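Local coordinates for threonine synthase (Brucella melitensis bv. 1, PDB 4F4F), which probably catalyses the pyridoxal phosphate-dependent conversion of O-phospho-L-homoserine and water to L-threonine and phosphate, the last step of threonine biosynthesis, at residues E137-T149 and C216-N228. Sequence-based numbering, arbitrary orientation.
Sequences ERATIVGATSGDT and CDALSLSGVNSIN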
loop_
_atom_site.group_PDB
_atom_site.type_symbol
_atom_site.label_atom_id
_atom_site.label_comp_id
_atom_site.label_asym_id
_atom_site.label_seq_id
_atom_site.Cartn_x
_atom_site.Cartn_y
_atom_site.Cartn_z
ATOM N N GLU A 137 17.370 10.317 16.997
ATOM C CA GLU A 137 16.090 11.010 16.883
ATOM C C GLU A 137 14.958 10.089 17.254
ATOM O O GLU A 137 15.121 8.850 17.368
ATOM C CB GLU A 137 15.865 11.499 15.449
ATOM C CG GLU A 137 16.667 12.740 15.104
ATOM C CD GLU A 137 16.581 13.077 13.639
ATOM O OE1 GLU A 137 15.640 12.604 12.990
ATOM O OE2 GLU A 137 17.459 13.800 13.133
ATOM N N ARG A 138 13.802 10.713 17.428
ATOM C CA ARG A 138 12.557 10.022 17.656
ATOM C C ARG A 138 11.559 10.645 16.694
ATOM O O ARG A 138 11.856 11.667 16.061
ATOM C CB ARG A 138 12.095 10.205 19.107
ATOM C CG ARG A 138 13.154 9.817 20.143
ATOM C CD ARG A 138 12.602 9.762 21.556
ATOM N NE ARG A 138 11.410 8.933 21.520
ATOM C CZ ARG A 138 11.387 7.615 21.694
ATOM N NH1 ARG A 138 12.497 6.939 21.979
ATOM N NH2 ARG A 138 10.233 6.972 21.584
ATOM N N ALA A 139 10.404 10.016 16.555
ATOM C CA ALA A 139 9.326 10.588 15.726
ATOM C C ALA A 139 7.963 10.373 16.372
ATOM O O ALA A 139 7.754 9.394 17.085
ATOM C CB ALA A 139 9.336 10.000 14.327
ATOM N N THR A 140 7.030 11.273 16.062
ATOM C CA THR A 140 5.643 11.166 16.471
ATOM C C THR A 140 4.870 10.921 15.164
ATOM O O THR A 140 4.775 11.807 14.319
ATOM C CB THR A 140 5.181 12.460 17.176
ATOM O OG1 THR A 140 6.012 12.712 18.325
ATOM C CG2 THR A 140 3.713 12.355 17.597
ATOM N N ILE A 141 4.398 9.694 14.979
ATOM C CA ILE A 141 3.624 9.309 13.776
ATOM C C ILE A 141 2.184 9.720 13.978
ATOM O O ILE A 141 1.582 9.374 14.996
ATOM C CB ILE A 141 3.663 7.788 13.511
ATOM C CG1 ILE A 141 5.131 7.259 13.536
ATOM C CG2 ILE A 141 2.926 7.457 12.196
ATOM C CD1 ILE A 141 5.981 7.707 12.379
ATOM N N VAL A 142 1.625 10.463 13.030
ATOM C CA VAL A 142 0.241 10.925 13.177
ATOM C C VAL A 142 -0.531 10.643 11.884
ATOM O O VAL A 142 -0.034 10.916 10.811
ATOM C CB VAL A 142 0.177 12.429 13.573
ATOM C CG1 VAL A 142 -1.272 12.842 13.779
ATOM C CG2 VAL A 142 0.949 12.704 14.878
ATOM N N GLY A 143 -1.698 10.017 11.982
ATOM C CA GLY A 143 -2.557 9.826 10.826
ATOM C C GLY A 143 -4.026 9.733 11.155
ATOM O O GLY A 143 -4.410 9.621 12.324
ATOM N N ALA A 144 -4.850 9.823 10.113
ATOM C CA ALA A 144 -6.295 9.690 10.225
ATOM C C ALA A 144 -6.710 8.480 9.408
ATOM O O ALA A 144 -6.074 8.174 8.394
ATOM C CB ALA A 144 -6.980 10.937 9.689
ATOM N N THR A 145 -7.732 7.755 9.852
ATOM C CA THR A 145 -8.187 6.563 9.123
ATOM C C THR A 145 -9.696 6.439 9.245
ATOM O O THR A 145 -10.289 6.929 10.215
ATOM C CB THR A 145 -7.559 5.284 9.711
ATOM O OG1 THR A 145 -7.951 4.144 8.921
ATOM C CG2 THR A 145 -8.027 5.057 11.192
ATOM N N SER A 146 -10.310 5.792 8.264
ATOM C CA SER A 146 -11.694 5.374 8.376
ATOM C C SER A 146 -11.753 3.974 8.966
ATOM O O SER A 146 -12.838 3.463 9.209
ATOM C CB SER A 146 -12.353 5.368 6.996
ATOM O OG SER A 146 -11.632 4.458 6.183
ATOM N N GLY A 147 -10.605 3.325 9.175
ATOM C CA GLY A 147 -10.589 2.062 9.913
ATOM C C GLY A 147 -9.421 1.153 9.608
ATOM O O GLY A 147 -8.691 0.738 10.528
ATOM N N ASP A 148 -9.202 0.878 8.326
ATOM C CA ASP A 148 -8.249 -0.165 7.920
ATOM C C ASP A 148 -6.764 0.221 7.954
ATOM O O ASP A 148 -5.891 -0.544 8.469
ATOM C CB ASP A 148 -8.645 -0.738 6.545
ATOM C CG ASP A 148 -9.981 -1.529 6.593
ATOM O OD1 ASP A 148 -11.072 -0.903 6.513
ATOM O OD2 ASP A 148 -9.952 -2.781 6.680
ATOM N N THR A 149 -6.441 1.377 7.396
ATOM C CA THR A 149 -5.049 1.810 7.407
ATOM C C THR A 149 -4.505 2.025 8.818
ATOM O O THR A 149 -3.354 1.665 9.105
ATOM C CB THR A 149 -4.857 3.070 6.545
ATOM O OG1 THR A 149 -5.391 2.800 5.253
ATOM C CG2 THR A 149 -3.348 3.405 6.390
ATOM N N CYS A 216 5.042 20.569 14.610
ATOM C CA CYS A 216 5.758 19.491 13.892
ATOM C C CYS A 216 7.189 19.356 14.327
ATOM O O CYS A 216 7.700 18.247 14.437
ATOM C CB CYS A 216 5.805 19.737 12.384
ATOM S SG CYS A 216 4.215 19.609 11.577
ATOM N N ASP A 217 7.827 20.509 14.536
ATOM C CA ASP A 217 9.241 20.580 14.893
ATOM C C ASP A 217 9.423 20.018 16.286
ATOM O O ASP A 217 10.261 19.154 16.511
ATOM C CB ASP A 217 9.718 22.045 14.894
ATOM C CG ASP A 217 10.517 22.417 13.652
ATOM O OD1 ASP A 217 11.239 21.556 13.112
ATOM O OD2 ASP A 217 10.450 23.600 13.236
ATOM N N ALA A 218 8.619 20.527 17.223
ATOM C CA ALA A 218 8.730 20.137 18.632
ATOM C C ALA A 218 8.468 18.637 18.837
ATOM O O ALA A 218 9.086 18.006 19.689
ATOM C CB ALA A 218 7.794 20.976 19.496
ATOM N N LEU A 219 7.567 18.072 18.037
ATOM C CA LEU A 219 7.117 16.695 18.250
ATOM C C LEU A 219 7.741 15.748 17.235
ATOM O O LEU A 219 7.456 14.573 17.293
ATOM C CB LEU A 219 5.578 16.583 18.169
ATOM C CG LEU A 219 4.750 16.775 19.459
ATOM C CD1 LEU A 219 5.020 15.646 20.449
ATOM C CD2 LEU A 219 5.009 18.113 20.137
ATOM N N SER A 220 8.587 16.253 16.327
ATOM C CA SER A 220 9.155 15.451 15.230
ATOM C C SER A 220 8.055 14.672 14.466
ATOM O O SER A 220 8.149 13.454 14.230
ATOM C CB SER A 220 10.242 14.515 15.756
ATOM O OG SER A 220 11.300 15.238 16.371
ATOM N N LEU A 221 6.997 15.393 14.089
ATOM C CA LEU A 221 5.825 14.772 13.469
ATOM C C LEU A 221 6.168 14.102 12.140
ATOM O O LEU A 221 6.906 14.653 11.350
ATOM C CB LEU A 221 4.732 15.804 13.224
ATOM C CG LEU A 221 3.358 15.465 13.765
ATOM C CD1 LEU A 221 3.394 15.520 15.295
ATOM C CD2 LEU A 221 2.348 16.430 13.174
ATOM N N SER A 222 5.611 12.917 11.911
ATOM C CA SER A 222 5.740 12.208 10.640
ATOM C C SER A 222 4.406 11.518 10.295
ATOM O O SER A 222 3.646 11.135 11.197
ATOM C CB SER A 222 6.868 11.194 10.718
ATOM O OG SER A 222 7.166 10.680 9.439
ATOM N N GLY A 223 4.115 11.418 8.997
ATOM C CA GLY A 223 2.791 11.039 8.518
ATOM C C GLY A 223 2.619 9.561 8.201
ATOM O O GLY A 223 3.572 8.795 8.169
ATOM N N VAL A 224 1.369 9.166 8.001
ATOM C CA VAL A 224 1.030 7.824 7.587
ATOM C C VAL A 224 0.465 8.019 6.217
ATOM O O VAL A 224 -0.638 8.536 6.066
ATOM C CB VAL A 224 -0.060 7.194 8.483
ATOM C CG1 VAL A 224 -0.510 5.853 7.923
ATOM C CG2 VAL A 224 0.463 7.021 9.891
ATOM N N ASN A 225 1.233 7.696 5.191
ATOM C CA ASN A 225 0.600 7.714 3.908
ATOM C C ASN A 225 1.269 7.014 2.793
ATOM O O ASN A 225 2.470 6.686 2.802
ATOM C CB ASN A 225 0.319 9.140 3.490
ATOM C CG ASN A 225 1.535 9.967 3.508
ATOM O OD1 ASN A 225 2.562 9.567 2.952
ATOM N ND2 ASN A 225 1.453 11.136 4.153
ATOM N N SER A 226 0.433 6.928 1.775
ATOM C CA SER A 226 0.567 6.030 0.725
ATOM C C SER A 226 1.719 6.431 -0.173
ATOM O O SER A 226 2.152 5.611 -0.967
ATOM C CB SER A 226 -0.786 5.978 -0.040
ATOM O OG SER A 226 -1.207 7.301 -0.405
ATOM N N ILE A 227 2.243 7.658 -0.025
ATOM C CA ILE A 227 3.270 8.180 -0.956
ATOM C C ILE A 227 4.751 8.092 -0.538
ATOM O O ILE A 227 5.638 8.402 -1.344
ATOM C CB ILE A 227 2.926 9.625 -1.452
ATOM C CG1 ILE A 227 2.913 10.679 -0.328
ATOM C CG2 ILE A 227 1.590 9.629 -2.205
ATOM C CD1 ILE A 227 4.291 11.070 0.182
ATOM N N ASN A 228 5.053 7.646 0.677
ATOM C CA ASN A 228 6.445 7.452 1.050
ATOM C C ASN A 228 6.984 6.296 0.207
ATOM O O ASN A 228 6.290 5.317 0.003
ATOM C CB ASN A 228 6.571 7.112 2.539
ATOM C CG ASN A 228 8.014 7.232 3.052
ATOM O OD1 ASN A 228 8.966 6.557 2.564
ATOM N ND2 ASN A 228 8.199 8.090 4.017
HETATM O O HOH W 1 -0.585 11.295 8.248
HETATM O O HOH W 2 -3.272 7.741 6.364
#
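With chi1 at -59°, T140 lays OG1 beside its own backbone N and within bonding distance of L219 O, while I141, its CG2 anti to N, turns that methyl onto V224. The two pairs flank a parallel edge pairing: strand 221-223 closes one side of a five-stranded parallel sheet by joining strand 139-144, whose other edge bonds to strand 163-170; both segments belong to the pyridoxal-phosphate-dependent enzyme family region. T140 holds the entry to the short strand. T140 OG1 donates to L219 O at 2.6 Å, in the carbonyl plane, and also bonds S466 OG near the C-terminus. A Schellman motif with S220 at positive phi leads the chain out of helix 213-219 and directly into the strand. T140 N meets S220 O from above the carbonyl plane, 56° out of it; S222 N donates to T140 O at 2.8 Å, and S222 O receives V142 N nearly head-on, the C=O...N angle being 172°. On one face the L221 side chain lies obliquely across T140 and V142, its CD1 reaching V142 CG2 at 3.8 Å and T140 CG2 at 3.9 Å, with F210 and M209 of helix 199-211 packed against this layer. On the face of I141 and S222, I141 CD1 rests against S222 CB, and M128 of helix 117-134 adjoins I141. Farther along, V224 crosses I141 at about a right angle, CG2 to CG2 a tight 3.4 Å, and V224 CG1 meets T149 CG2 at the start of helix 148-157. T149 also touches K117, predicted to carry the cofactor but not linked to it here; its side chain lies about 6 Å from the bound pyridoxal phosphate. Where the strands part, one water bridges the gap, donating to V142 O and accepting from V224 N.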